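PDB 3RYK: dTDP-4-dehydrorhamnose 3,5-epimerase from Bacillus anthracis str. Ames, which epimerises dTDP-4-dehydro-6-deoxyglucose at carbons 3 and 5 of the sugar ring, a step in making dTDP-L-rhamnose. Local coordinates for residues 68-73 / 159-164; 81-86 / 143-148; 85-90 / 166-171; 91-96 / 137-142. One frame throughout, in Å; residues are numbered along the deposited sequence. Where two conformers were deposited one is given.

Interaction 1 (68-73 / 159-164); sequences FVQDNV and DEYYSA
V69 lays its CG2 methyl over the middle of the Y161 ring, 7° off the ring normal and 3.8 Å from the ring centroid, a CH-pi contact. The same valine brings CB to 3.6 Å from Y161 CZ, which places the outer part of the phenol on the valine stem. This fit depends on the first torsion of V69 (chi1 -60°): CG1 stands anti to the carbonyl carbon, and CG2 is left between N and C, directed at the ring. Q70 meets the same ring differently. Its OE1 reaches the edge, near the ring plane and 3.5 Å from Y161 CD1, with the amide and the ring inclined to each other.

The backbones of V69 and Q70 both pair with V158, an extra residue on one strand that makes a classic beta bulge at the start of strand 70-76, in the jelly-roll-like fold of this epimerase. From here the sheet runs on into the second subunit, where K57 makes a cation-pi contact with Y161.

The amide of Q70 is fixed at both ends. NE2 donates to N72 OD1 at 2.7 Å, an almost straight bond (178°) that uses a lone pair in the plane of the N72 side-chain carbonyl; OE1 accepts from a water at 2.6 Å, and that water in turn accepts from Y162 N. At the other end of the contact, F68 CD1 approaches D159 N obliquely at 3.7 Å, while the carboxylate of D159 turns to T95 N.

Interaction 2 (81-86 / 143-148); sequences TIRGLH and HGFCTL
Strands 82-86 and 143-147 run antiparallel, their axes 4.2 Å apart at closest and their directions 159° apart, with R83-F145 and H86-H143 as hydrogen-bonded pairs. A beta bulge between those pairs shifts the register by one within this five-stranded sheet of the jelly-roll-like fold. G84 lies in the bulge with a positive phi that suits a residue without a side chain, and the peptide bond that follows it, to L85, is cis. Across the strands G84 and G144 meet CA to CA at 4.1 Å.

On the face carrying R83 and F145, the arginine stem crosses the phenylalanine ring: R83 CB lies 3.8 Å from the ring centroid, over one face and offset toward the rim, and CG is 3.3 Å from F145 CZ. The chi1 of F145 (63°) sets its ring between N and C, beneath that stem. R83 bends at chi2, and its guanidinium, turned 60° from the ring, bonds to S76 through NE; R83 also touches the bound pyrophosphate. On the other face, I82 CG1 packs on C146 CB. Beyond the R83-F145 pair, T147 OG1 accepts from T81 N at 3.1 Å, while T147 N donates to T81 O.

Interaction 3 (85-90 / 166-171); sequences LHFQKN and HDSGVL
H166, L85 and S168 bury the most surface here, spread along an antiparallel pairing in which the weakly bonded strand 167-169 forms one edge of the five-stranded sheet within this chain, part of the jelly-roll-like fold. The short axes diverge strongly, with directions 137° apart. L85 N donates to V170 O at 3.1 Å, and beyond this backbone bond L85 CD1 lies 3.9 Å from V170 CB, so the two apolar side chains pack obliquely.

H166 holds the other end of the pairing. Its carbonyl O accepts from K89 N at 3.1 Å, and its CB meets Q88 CG at 3.7 Å. The imidazole then passes alongside the backbone of K89 and N90, with N90 O near the plane at its edge, while ND1 bonds to S163.

Between these ends, S168 N donates to F87 O, and S168 CB stands over one face of the F87 ring, 4.2 Å from the centroid and offset toward the rim. With chi1 of 68°, the F87 ring sits between its own N and C, which brings CD2 and CE2 against the backbone of G169. D167, part of the pyrophosphate pocket, bonds through OD2 to Y162 OH. At the edge of the F87 ring, V170 CG2 lies 3.8 Å from F87 CE2.

Interaction 4 (91-96 / 137-142); sequences PKAQTK and VPKGFA
V137 O takes a 2.9 Å hydrogen bond from K96 N, nearly straight at 171° and in the carbonyl plane, and it also receives the weaker CA-H contact of T95 at 3.5 Å. V137 N returns a bond to K96 O, completing an antiparallel hydrogen-bonded pair. The CB atoms of K96 and V137 lie on one face of the sheet, but the extended lysine carries its amine away from the valine.

K139 supplies most of the side-chain contact. With CG anti to the carbonyl carbon (chi1 -67°) and every later torsion near 180°, its straight chain runs past T95 and A93, crossing T95 at about a right angle. T95 OG1 is 3.5 Å from K139 CG; A93 CB lies against K139 CB, CG and CD, and A93 O comes 3.4 Å from K139 CE. The polar groups of the two segments are joined through water. One water donates to A93 O and accepts from K139 NZ at 2.6 Å; another donates to T95 OG1 and accepts from K139 N; a third lies between Q94 O and P138 O. The ammonium of K139 also has a long, weak ion pair with D159.

In the jelly-roll-like fold the contact lies where strand 134-137 pairs with strand 96-100 and the chain then turns through G140, at positive phi, into strand 141-147. V137 and F141 pack on I109 of strand 104-111, A142 touches L85 of strand 82-88, and K96 lies against Y156 and V158 of strand 152-158.

Overall arrangement
Interactions 2 and 3 share L85 and H86: strand 82-88 pairs with 141-147 in the one and with the weaker 167-169 in the other. Interaction 2 is buried and well bonded through its backbone, though interrupted by a bulge, whereas interaction 3, partly buried, ends at exposed K89 and N90. Interaction 4 is also buried, yet waters join much of its polar surface. Interaction 1 lies at the surface beside the second subunit and has no direct hydrogen bond across it, relying on ring contacts and one water. The 159-164 loop ties these sites together: D159 bonds to T95 of interaction 4, and Y162 and S163 bond to D167 and Q88 of interaction 3.

Interaction 1 (68-73 / 159-164)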
loop_
_atom_site.group_PDB
_atom_site.type_symbol
_atom_site.label_atom_id
_atom_site.label_comp_id
_atom_site.label_asym_id
_atom_site.label_seq_id
_atom_site.Cartn_x
_atom_site.Cartn_y
_atom_site.Cartn_z
ATOM N N PHE A 68 1.337 -11.956 4.723
ATOM C CA PHE A 68 0.148 -11.237 4.253
ATOM C C PHE A 68 -0.246 -11.646 2.845
ATOM O O PHE A 68 0.600 -11.750 1.967
ATOM C CB PHE A 68 0.307 -9.732 4.415
ATOM C CG PHE A 68 0.412 -9.306 5.856
ATOM C CD1 PHE A 68 -0.729 -9.063 6.593
ATOM C CD2 PHE A 68 1.637 -9.165 6.476
ATOM C CE1 PHE A 68 -0.667 -8.685 7.906
ATOM C CE2 PHE A 68 1.713 -8.782 7.808
ATOM C CZ PHE A 68 0.564 -8.537 8.522
ATOM N N VAL A 69 -1.550 -11.859 2.647
ATOM C CA VAL A 69 -2.098 -12.304 1.359
ATOM C C VAL A 69 -2.979 -11.315 0.604
ATOM O O VAL A 69 -3.221 -11.482 -0.582
ATOM C CB VAL A 69 -2.926 -13.609 1.555
ATOM C CG1 VAL A 69 -2.051 -14.699 2.117
ATOM C CG2 VAL A 69 -4.102 -13.374 2.482
ATOM N N GLN A 70 -3.439 -10.275 1.282
ATOM C CA GLN A 70 -4.293 -9.308 0.646
ATOM C C GLN A 70 -4.071 -7.908 1.208
ATOM O O GLN A 70 -3.707 -7.755 2.376
ATOM C CB GLN A 70 -5.719 -9.801 0.871
ATOM C CG GLN A 70 -6.814 -8.971 0.385
ATOM C CD GLN A 70 -8.140 -9.575 0.754
ATOM O OE1 GLN A 70 -8.323 -10.796 0.735
ATOM N NE2 GLN A 70 -9.078 -8.724 1.086
ATOM N N ASP A 71 -4.218 -6.910 0.344
ATOM C CA ASP A 71 -4.087 -5.486 0.693
ATOM C C ASP A 71 -5.416 -4.867 0.304
ATOM O O ASP A 71 -5.859 -5.007 -0.844
ATOM C CB ASP A 71 -2.998 -4.712 -0.072
ATOM C CG ASP A 71 -1.577 -5.198 0.203
ATOM O OD1 ASP A 71 -1.393 -6.196 0.925
ATOM O OD2 ASP A 71 -0.632 -4.557 -0.339
ATOM N N ASN A 72 -6.024 -4.177 1.257
ATOM C CA ASN A 72 -7.299 -3.513 1.093
ATOM C C ASN A 72 -7.110 -2.001 1.190
ATOM O O ASN A 72 -6.256 -1.538 1.946
ATOM C CB ASN A 72 -8.228 -3.990 2.220
ATOM C CG ASN A 72 -8.438 -5.499 2.204
ATOM O OD1 ASN A 72 -8.562 -6.100 1.144
ATOM N ND2 ASN A 72 -8.511 -6.108 3.392
ATOM N N VAL A 73 -7.888 -1.244 0.422
ATOM C CA VAL A 73 -7.844 0.222 0.436
ATOM C C VAL A 73 -9.264 0.740 0.651
ATOM O O VAL A 73 -10.167 0.435 -0.133
ATOM C CB VAL A 73 -7.240 0.828 -0.855
ATOM C CG1 VAL A 73 -7.326 2.357 -0.831
ATOM C CG2 VAL A 73 -5.784 0.361 -1.017
ATOM N N ASP A 159 -3.715 -11.322 6.775
ATOM C CA ASP A 159 -3.021 -12.608 6.536
ATOM C C ASP A 159 -3.949 -13.783 6.234
ATOM O O ASP A 159 -3.486 -14.932 6.155
ATOM C CB ASP A 159 -2.079 -12.995 7.683
ATOM C CG ASP A 159 -2.805 -13.293 8.980
ATOM O OD1 ASP A 159 -2.200 -13.968 9.845
ATOM O OD2 ASP A 159 -3.971 -12.883 9.143
ATOM N N GLU A 160 -5.243 -13.490 6.093
ATOM C CA GLU A 160 -6.264 -14.478 5.765
ATOM C C GLU A 160 -7.254 -13.797 4.825
ATOM O O GLU A 160 -7.659 -12.657 5.053
ATOM C CB GLU A 160 -6.950 -15.022 7.020
ATOM C CG GLU A 160 -8.091 -16.057 6.810
ATOM C CD GLU A 160 -7.683 -17.339 6.069
ATOM O OE1 GLU A 160 -8.027 -18.424 6.583
ATOM O OE2 GLU A 160 -6.990 -17.291 5.025
ATOM N N TYR A 161 -7.625 -14.478 3.746
ATOM C CA TYR A 161 -8.559 -13.898 2.796
ATOM C C TYR A 161 -9.912 -13.561 3.388
ATOM O O TYR A 161 -10.334 -14.145 4.395
ATOM C CB TYR A 161 -8.755 -14.806 1.577
ATOM C CG TYR A 161 -7.505 -14.952 0.770
ATOM C CD1 TYR A 161 -7.097 -13.925 -0.071
ATOM C CD2 TYR A 161 -6.745 -16.105 0.827
ATOM C CE1 TYR A 161 -5.957 -14.032 -0.812
ATOM C CE2 TYR A 161 -5.602 -16.232 0.072
ATOM C CZ TYR A 161 -5.210 -15.181 -0.745
ATOM O OH TYR A 161 -4.072 -15.270 -1.505
ATOM N N TYR A 162 -10.576 -12.606 2.741
ATOM C CA TYR A 162 -11.891 -12.158 3.152
ATOM C C TYR A 162 -12.924 -13.269 2.956
ATOM O O TYR A 162 -12.830 -14.066 2.017
ATOM C CB TYR A 162 -12.304 -10.894 2.381
ATOM C CG TYR A 162 -13.695 -10.430 2.727
ATOM C CD1 TYR A 162 -13.944 -9.751 3.913
ATOM C CD2 TYR A 162 -14.763 -10.655 1.861
ATOM C CE1 TYR A 162 -15.224 -9.323 4.244
ATOM C CE2 TYR A 162 -16.044 -10.228 2.179
ATOM C CZ TYR A 162 -16.270 -9.560 3.372
ATOM O OH TYR A 162 -17.543 -9.133 3.697
ATOM N N SER A 163 -13.885 -13.314 3.872
ATOM C CA SER A 163 -14.965 -14.291 3.858
ATOM C C SER A 163 -16.243 -13.583 4.314
ATOM O O SER A 163 -16.455 -13.374 5.513
ATOM C CB SER A 163 -14.632 -15.475 4.778
ATOM O OG SER A 163 -15.704 -16.413 4.840
ATOM N N ALA A 164 -17.090 -13.203 3.358
ATOM C CA ALA A 164 -18.353 -12.523 3.677
ATOM C C ALA A 164 -19.164 -13.336 4.698
ATOM O O ALA A 164 -19.965 -12.778 5.451
ATOM C CB ALA A 164 -19.157 -12.298 2.413
HETATM O O HOH W 1 -10.450 -11.872 -0.378
#

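Interaction 2 (81-86 / 143-148)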
loop_
_atom_site.group_PDB
_atom_site.type_symbol
_atom_site.label_atom_id
_atom_site.label_comp_id
_atom_site.label_asym_id
_atom_site.label_seq_id
_atom_site.Cartn_x
_atom_site.Cartn_y
_atom_site.Cartn_z
ATOM N N THR A 81 -16.562 9.499 9.102
ATOM C CA THR A 81 -17.064 8.260 8.549
ATOM C C THR A 81 -16.506 7.158 9.447
ATOM O O THR A 81 -15.308 7.122 9.735
ATOM C CB THR A 81 -16.582 8.027 7.104
ATOM O OG1 THR A 81 -17.037 9.096 6.268
ATOM C CG2 THR A 81 -17.074 6.680 6.551
ATOM N N ILE A 82 -17.369 6.280 9.936
ATOM C CA ILE A 82 -16.926 5.174 10.777
ATOM C C ILE A 82 -16.979 3.844 10.042
ATOM O O ILE A 82 -18.024 3.446 9.508
ATOM C CB ILE A 82 -17.651 5.093 12.141
ATOM C CG1 ILE A 82 -17.090 6.154 13.092
ATOM C CG2 ILE A 82 -17.411 3.751 12.807
ATOM C CD1 ILE A 82 -17.666 6.103 14.486
ATOM N N ARG A 83 -15.826 3.181 10.020
ATOM C CA ARG A 83 -15.644 1.879 9.387
ATOM C C ARG A 83 -15.346 0.857 10.502
ATOM O O ARG A 83 -14.249 0.869 11.086
ATOM C CB ARG A 83 -14.483 1.924 8.397
ATOM C CG ARG A 83 -14.597 2.967 7.275
ATOM C CD ARG A 83 -15.786 2.775 6.355
ATOM N NE ARG A 83 -15.714 3.744 5.263
ATOM C CZ ARG A 83 -16.543 3.804 4.226
ATOM N NH1 ARG A 83 -17.558 2.947 4.116
ATOM N NH2 ARG A 83 -16.350 4.727 3.288
ATOM N N GLY A 84 -16.313 -0.005 10.810
ATOM C CA GLY A 84 -16.175 -1.030 11.863
ATOM C C GLY A 84 -17.250 -0.968 12.945
ATOM O O GLY A 84 -18.315 -0.360 12.717
ATOM N N LEU A 85 -17.029 -1.588 14.117
ATOM C CA LEU A 85 -15.815 -2.366 14.489
ATOM C C LEU A 85 -15.901 -3.773 13.894
ATOM O O LEU A 85 -16.797 -4.521 14.264
ATOM C CB LEU A 85 -15.717 -2.507 16.019
ATOM C CG LEU A 85 -15.538 -1.303 16.949
ATOM C CD1 LEU A 85 -15.745 -1.721 18.403
ATOM C CD2 LEU A 85 -14.163 -0.669 16.741
ATOM N N HIS A 86 -14.954 -4.116 13.017
ATOM C CA HIS A 86 -14.894 -5.419 12.338
ATOM C C HIS A 86 -13.996 -6.492 12.955
ATOM O O HIS A 86 -13.005 -6.191 13.609
ATOM C CB HIS A 86 -14.351 -5.197 10.908
ATOM C CG HIS A 86 -14.024 -6.464 10.169
ATOM N ND1 HIS A 86 -12.876 -7.190 10.409
ATOM C CD2 HIS A 86 -14.672 -7.114 9.173
ATOM C CE1 HIS A 86 -12.846 -8.247 9.618
ATOM N NE2 HIS A 86 -13.923 -8.223 8.853
ATOM N N HIS A 143 -11.678 -4.261 15.215
ATOM C CA HIS A 143 -10.996 -3.109 14.631
ATOM C C HIS A 143 -11.907 -2.210 13.828
ATOM O O HIS A 143 -12.704 -2.685 12.989
ATOM C CB HIS A 143 -9.874 -3.542 13.687
ATOM C CG HIS A 143 -9.368 -2.424 12.825
ATOM N ND1 HIS A 143 -9.745 -2.266 11.507
ATOM C CD2 HIS A 143 -8.566 -1.374 13.112
ATOM C CE1 HIS A 143 -9.179 -1.181 11.012
ATOM N NE2 HIS A 143 -8.464 -0.616 11.967
ATOM N N GLY A 144 -11.761 -0.907 14.060
ATOM C CA GLY A 144 -12.539 0.101 13.359
ATOM C C GLY A 144 -11.864 1.445 13.445
ATOM O O GLY A 144 -10.878 1.598 14.184
ATOM N N PHE A 145 -12.374 2.413 12.692
ATOM C CA PHE A 145 -11.802 3.753 12.713
ATOM C C PHE A 145 -12.779 4.862 12.318
ATOM O O PHE A 145 -13.830 4.609 11.697
ATOM C CB PHE A 145 -10.560 3.818 11.820
ATOM C CG PHE A 145 -10.832 3.554 10.356
ATOM C CD1 PHE A 145 -11.248 4.588 9.516
ATOM C CD2 PHE A 145 -10.622 2.307 9.812
ATOM C CE1 PHE A 145 -11.478 4.366 8.164
ATOM C CE2 PHE A 145 -10.839 2.077 8.449
ATOM C CZ PHE A 145 -11.271 3.109 7.630
ATOM N N CYS A 146 -12.417 6.086 12.689
ATOM C CA CYS A 146 -13.197 7.292 12.385
ATOM C C CYS A 146 -12.283 8.230 11.620
ATOM O O CYS A 146 -11.205 8.589 12.109
ATOM C CB CYS A 146 -13.704 7.975 13.661
ATOM S SG CYS A 146 -14.774 9.416 13.397
ATOM N N THR A 147 -12.701 8.635 10.426
ATOM C CA THR A 147 -11.895 9.543 9.609
ATOM C C THR A 147 -12.003 10.929 10.232
ATOM O O THR A 147 -13.079 11.364 10.619
ATOM C CB THR A 147 -12.314 9.500 8.140
ATOM O OG1 THR A 147 -13.679 9.927 8.006
ATOM C CG2 THR A 147 -12.181 8.058 7.598
ATOM N N LEU A 148 -10.888 11.648 10.317
ATOM C CA LEU A 148 -10.897 12.961 10.944
ATOM C C LEU A 148 -10.988 14.157 9.997
ATOM O O LEU A 148 -11.257 15.281 10.436
ATOM C CB LEU A 148 -9.607 13.088 11.780
ATOM C CG LEU A 148 -9.343 11.987 12.819
ATOM C CD1 LEU A 148 -8.029 12.382 13.596
ATOM C CD2 LEU A 148 -10.492 11.741 13.797
#

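Interaction 3 (85-90 / 166-171)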
loop_
_atom_site.group_PDB
_atom_site.type_symbol
_atom_site.label_atom_id
_atom_site.label_comp_id
_atom_site.label_asym_id
_atom_site.label_seq_id
_atom_site.Cartn_x
_atom_site.Cartn_y
_atom_site.Cartn_z
ATOM N N LEU A 85 -17.029 -1.588 14.117
ATOM C CA LEU A 85 -15.815 -2.366 14.489
ATOM C C LEU A 85 -15.901 -3.773 13.894
ATOM O O LEU A 85 -16.797 -4.521 14.264
ATOM C CB LEU A 85 -15.717 -2.507 16.019
ATOM C CG LEU A 85 -15.538 -1.303 16.949
ATOM C CD1 LEU A 85 -15.745 -1.721 18.403
ATOM C CD2 LEU A 85 -14.163 -0.669 16.741
ATOM N N HIS A 86 -14.954 -4.116 13.017
ATOM C CA HIS A 86 -14.894 -5.419 12.338
ATOM C C HIS A 86 -13.996 -6.492 12.955
ATOM O O HIS A 86 -13.005 -6.191 13.609
ATOM C CB HIS A 86 -14.351 -5.197 10.908
ATOM C CG HIS A 86 -14.024 -6.464 10.169
ATOM N ND1 HIS A 86 -12.876 -7.190 10.409
ATOM C CD2 HIS A 86 -14.672 -7.114 9.173
ATOM C CE1 HIS A 86 -12.846 -8.247 9.618
ATOM N NE2 HIS A 86 -13.923 -8.223 8.853
ATOM N N PHE A 87 -14.361 -7.753 12.734
ATOM C CA PHE A 87 -13.571 -8.891 13.189
ATOM C C PHE A 87 -14.118 -10.056 12.372
ATOM O O PHE A 87 -15.336 -10.169 12.169
ATOM C CB PHE A 87 -13.537 -9.176 14.692
ATOM C CG PHE A 87 -14.828 -9.648 15.277
ATOM C CD1 PHE A 87 -15.132 -11.005 15.300
ATOM C CD2 PHE A 87 -15.707 -8.756 15.853
ATOM C CE1 PHE A 87 -16.320 -11.449 15.862
ATOM C CE2 PHE A 87 -16.890 -9.196 16.420
ATOM C CZ PHE A 87 -17.195 -10.540 16.426
ATOM N N GLN A 88 -13.232 -10.897 11.862
ATOM C CA GLN A 88 -13.673 -12.032 11.079
ATOM C C GLN A 88 -13.562 -13.200 12.049
ATOM O O GLN A 88 -12.484 -13.462 12.584
ATOM C CB GLN A 88 -12.801 -12.209 9.833
ATOM C CG GLN A 88 -13.460 -13.043 8.761
ATOM C CD GLN A 88 -12.659 -13.117 7.484
ATOM O OE1 GLN A 88 -12.996 -12.444 6.508
ATOM N NE2 GLN A 88 -11.555 -13.843 7.505
ATOM N N LYS A 89 -14.681 -13.875 12.319
ATOM C CA LYS A 89 -14.670 -15.009 13.236
ATOM C C LYS A 89 -13.897 -16.190 12.684
ATOM O O LYS A 89 -13.895 -16.420 11.468
ATOM C CB LYS A 89 -16.099 -15.523 13.529
ATOM C CG LYS A 89 -17.029 -14.646 14.365
ATOM C CD LYS A 89 -18.403 -15.334 14.497
ATOM C CE LYS A 89 -19.356 -14.651 15.490
ATOM N NZ LYS A 89 -19.683 -13.229 15.216
ATOM N N ASN A 90 -13.226 -16.925 13.572
ATOM C CA ASN A 90 -12.495 -18.126 13.159
ATOM C C ASN A 90 -13.492 -19.133 12.578
ATOM O O ASN A 90 -14.700 -18.995 12.785
ATOM C CB ASN A 90 -11.610 -18.738 14.267
ATOM C CG ASN A 90 -10.157 -18.241 14.225
ATOM O OD1 ASN A 90 -9.456 -18.415 13.220
ATOM N ND2 ASN A 90 -9.676 -17.733 15.343
ATOM N N HIS A 166 -17.932 -15.227 7.344
ATOM C CA HIS A 166 -17.393 -15.002 8.690
ATOM C C HIS A 166 -17.237 -13.536 9.090
ATOM O O HIS A 166 -16.805 -13.234 10.201
ATOM C CB HIS A 166 -16.031 -15.694 8.767
ATOM C CG HIS A 166 -16.109 -17.168 8.525
ATOM N ND1 HIS A 166 -16.186 -17.705 7.258
ATOM C CD2 HIS A 166 -16.128 -18.215 9.381
ATOM C CE1 HIS A 166 -16.253 -19.023 7.345
ATOM N NE2 HIS A 166 -16.219 -19.357 8.622
ATOM N N ASP A 167 -17.597 -12.636 8.186
ATOM C CA ASP A 167 -17.489 -11.215 8.440
ATOM C C ASP A 167 -18.485 -10.842 9.553
ATOM O O ASP A 167 -19.685 -11.089 9.424
ATOM C CB ASP A 167 -17.753 -10.471 7.125
ATOM C CG ASP A 167 -17.521 -8.989 7.222
ATOM O OD1 ASP A 167 -17.208 -8.493 8.317
ATOM O OD2 ASP A 167 -17.656 -8.312 6.184
ATOM N N SER A 168 -17.979 -10.278 10.651
ATOM C CA SER A 168 -18.817 -9.883 11.790
ATOM C C SER A 168 -18.334 -8.526 12.358
ATOM O O SER A 168 -17.719 -7.741 11.644
ATOM C CB SER A 168 -18.803 -10.992 12.851
ATOM O OG SER A 168 -19.691 -10.722 13.930
ATOM N N GLY A 169 -18.645 -8.239 13.616
ATOM C CA GLY A 169 -18.231 -6.985 14.214
ATOM C C GLY A 169 -18.901 -6.611 15.524
ATOM O O GLY A 169 -19.635 -7.410 16.123
ATOM N N VAL A 170 -18.641 -5.383 15.959
ATOM C CA VAL A 170 -19.194 -4.837 17.193
ATOM C C VAL A 170 -19.684 -3.409 16.897
ATOM O O VAL A 170 -18.945 -2.577 16.360
ATOM C CB VAL A 170 -18.166 -4.832 18.340
ATOM C CG1 VAL A 170 -18.771 -4.209 19.581
ATOM C CG2 VAL A 170 -17.671 -6.249 18.625
ATOM N N LEU A 171 -20.934 -3.124 17.243
ATOM C CA LEU A 171 -21.542 -1.801 17.002
ATOM C C LEU A 171 -20.651 -0.714 17.595
ATOM O O LEU A 171 -20.261 -0.790 18.767
ATOM C CB LEU A 171 -22.970 -1.734 17.579
ATOM C CG LEU A 171 -23.856 -0.532 17.222
ATOM C CD1 LEU A 171 -24.074 -0.437 15.703
ATOM C CD2 LEU A 171 -25.211 -0.639 17.940
#

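Interaction 4 (91-96 / 137-142)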
loop_
_atom_site.group_PDB
_atom_site.type_symbol
_atom_site.label_atom_id
_atom_site.label_comp_id
_atom_site.label_asym_id
_atom_site.label_seq_id
_atom_site.Cartn_x
_atom_site.Cartn_y
_atom_site.Cartn_z
ATOM N N PRO A 91 -12.994 -20.132 11.834
ATOM C CA PRO A 91 -11.585 -20.415 11.490
ATOM C C PRO A 91 -10.870 -19.437 10.543
ATOM O O PRO A 91 -9.741 -19.723 10.148
ATOM C CB PRO A 91 -11.671 -21.791 10.825
ATOM C CG PRO A 91 -13.040 -21.856 10.280
ATOM C CD PRO A 91 -13.909 -21.122 11.238
ATOM N N LYS A 92 -11.489 -18.307 10.195
ATOM C CA LYS A 92 -10.869 -17.349 9.293
ATOM C C LYS A 92 -10.509 -16.007 9.952
ATOM O O LYS A 92 -10.770 -14.942 9.386
ATOM C CB LYS A 92 -11.787 -17.148 8.082
ATOM C CG LYS A 92 -12.121 -18.473 7.392
ATOM C CD LYS A 92 -13.027 -18.314 6.194
ATOM C CE LYS A 92 -13.405 -19.685 5.638
ATOM N NZ LYS A 92 -14.325 -19.634 4.460
ATOM N N ALA A 93 -9.893 -16.062 11.134
ATOM C CA ALA A 93 -9.494 -14.844 11.847
ATOM C C ALA A 93 -8.362 -14.187 11.061
ATOM O O ALA A 93 -7.531 -14.883 10.462
ATOM C CB ALA A 93 -9.056 -15.141 13.280
ATOM N N GLN A 94 -8.352 -12.856 11.058
ATOM C CA GLN A 94 -7.338 -12.074 10.342
ATOM C C GLN A 94 -6.451 -11.170 11.188
ATOM O O GLN A 94 -6.933 -10.449 12.066
ATOM C CB GLN A 94 -8.043 -11.126 9.373
ATOM C CG GLN A 94 -8.771 -11.735 8.179
ATOM C CD GLN A 94 -9.640 -10.706 7.477
ATOM O OE1 GLN A 94 -10.388 -9.976 8.126
ATOM N NE2 GLN A 94 -9.587 -10.680 6.154
ATOM N N THR A 95 -5.149 -11.228 10.917
ATOM C CA THR A 95 -4.184 -10.365 11.569
ATOM C C THR A 95 -4.236 -9.218 10.574
ATOM O O THR A 95 -4.276 -9.465 9.361
ATOM C CB THR A 95 -2.759 -10.917 11.520
ATOM O OG1 THR A 95 -2.719 -12.203 12.133
ATOM C CG2 THR A 95 -1.792 -9.972 12.222
ATOM N N LYS A 96 -4.274 -7.981 11.054
ATOM C CA LYS A 96 -4.314 -6.823 10.164
ATOM C C LYS A 96 -3.134 -5.909 10.463
ATOM O O LYS A 96 -2.594 -5.966 11.558
ATOM C CB LYS A 96 -5.611 -6.054 10.333
ATOM C CG LYS A 96 -6.854 -6.873 10.047
ATOM C CD LYS A 96 -8.099 -6.043 10.185
ATOM C CE LYS A 96 -9.343 -6.872 9.939
ATOM N NZ LYS A 96 -10.557 -6.025 10.061
ATOM N N VAL A 137 -2.803 -5.221 14.301
ATOM C CA VAL A 137 -3.969 -5.674 15.040
ATOM C C VAL A 137 -3.941 -7.214 15.042
ATOM O O VAL A 137 -4.144 -7.848 13.996
ATOM C CB VAL A 137 -5.286 -5.207 14.391
ATOM C CG1 VAL A 137 -6.453 -5.474 15.334
ATOM C CG2 VAL A 137 -5.233 -3.722 14.043
ATOM N N PRO A 138 -3.699 -7.826 16.210
ATOM C CA PRO A 138 -3.657 -9.275 16.231
ATOM C C PRO A 138 -5.013 -9.939 16.041
ATOM O O PRO A 138 -6.046 -9.266 16.023
ATOM C CB PRO A 138 -3.171 -9.601 17.661
ATOM C CG PRO A 138 -2.832 -8.336 18.309
ATOM C CD PRO A 138 -3.462 -7.238 17.544
ATOM N N LYS A 139 -4.985 -11.260 15.881
ATOM C CA LYS A 139 -6.210 -12.037 15.751
ATOM C C LYS A 139 -6.856 -11.977 17.140
ATOM O O LYS A 139 -6.148 -11.885 18.142
ATOM C CB LYS A 139 -5.907 -13.482 15.344
ATOM C CG LYS A 139 -5.336 -13.623 13.951
ATOM C CD LYS A 139 -5.065 -15.060 13.608
ATOM C CE LYS A 139 -4.636 -15.200 12.166
ATOM N NZ LYS A 139 -4.430 -16.609 11.770
ATOM N N GLY A 140 -8.192 -12.009 17.206
ATOM C CA GLY A 140 -8.897 -11.943 18.485
ATOM C C GLY A 140 -9.292 -10.540 18.913
ATOM O O GLY A 140 -9.728 -10.323 20.054
ATOM N N PHE A 141 -9.126 -9.590 17.995
ATOM C CA PHE A 141 -9.457 -8.182 18.197
ATOM C C PHE A 141 -10.487 -7.639 17.217
ATOM O O PHE A 141 -10.602 -8.120 16.079
ATOM C CB PHE A 141 -8.195 -7.300 18.026
ATOM C CG PHE A 141 -7.215 -7.377 19.165
ATOM C CD1 PHE A 141 -7.092 -6.313 20.061
ATOM C CD2 PHE A 141 -6.448 -8.505 19.370
ATOM C CE1 PHE A 141 -6.196 -6.361 21.127
ATOM C CE2 PHE A 141 -5.552 -8.573 20.432
ATOM C CZ PHE A 141 -5.427 -7.500 21.314
ATOM N N ALA A 142 -11.237 -6.635 17.678
ATOM C CA ALA A 142 -12.223 -5.946 16.870
ATOM C C ALA A 142 -11.422 -4.725 16.431
ATOM O O ALA A 142 -10.567 -4.226 17.201
ATOM C CB ALA A 142 -13.420 -5.533 17.670
HETATM O O HOH W 2 -6.515 -17.380 10.466
HETATM O O HOH W 3 -7.243 -8.267 13.636
HETATM O O HOH W 4 -2.284 -12.113 14.969
#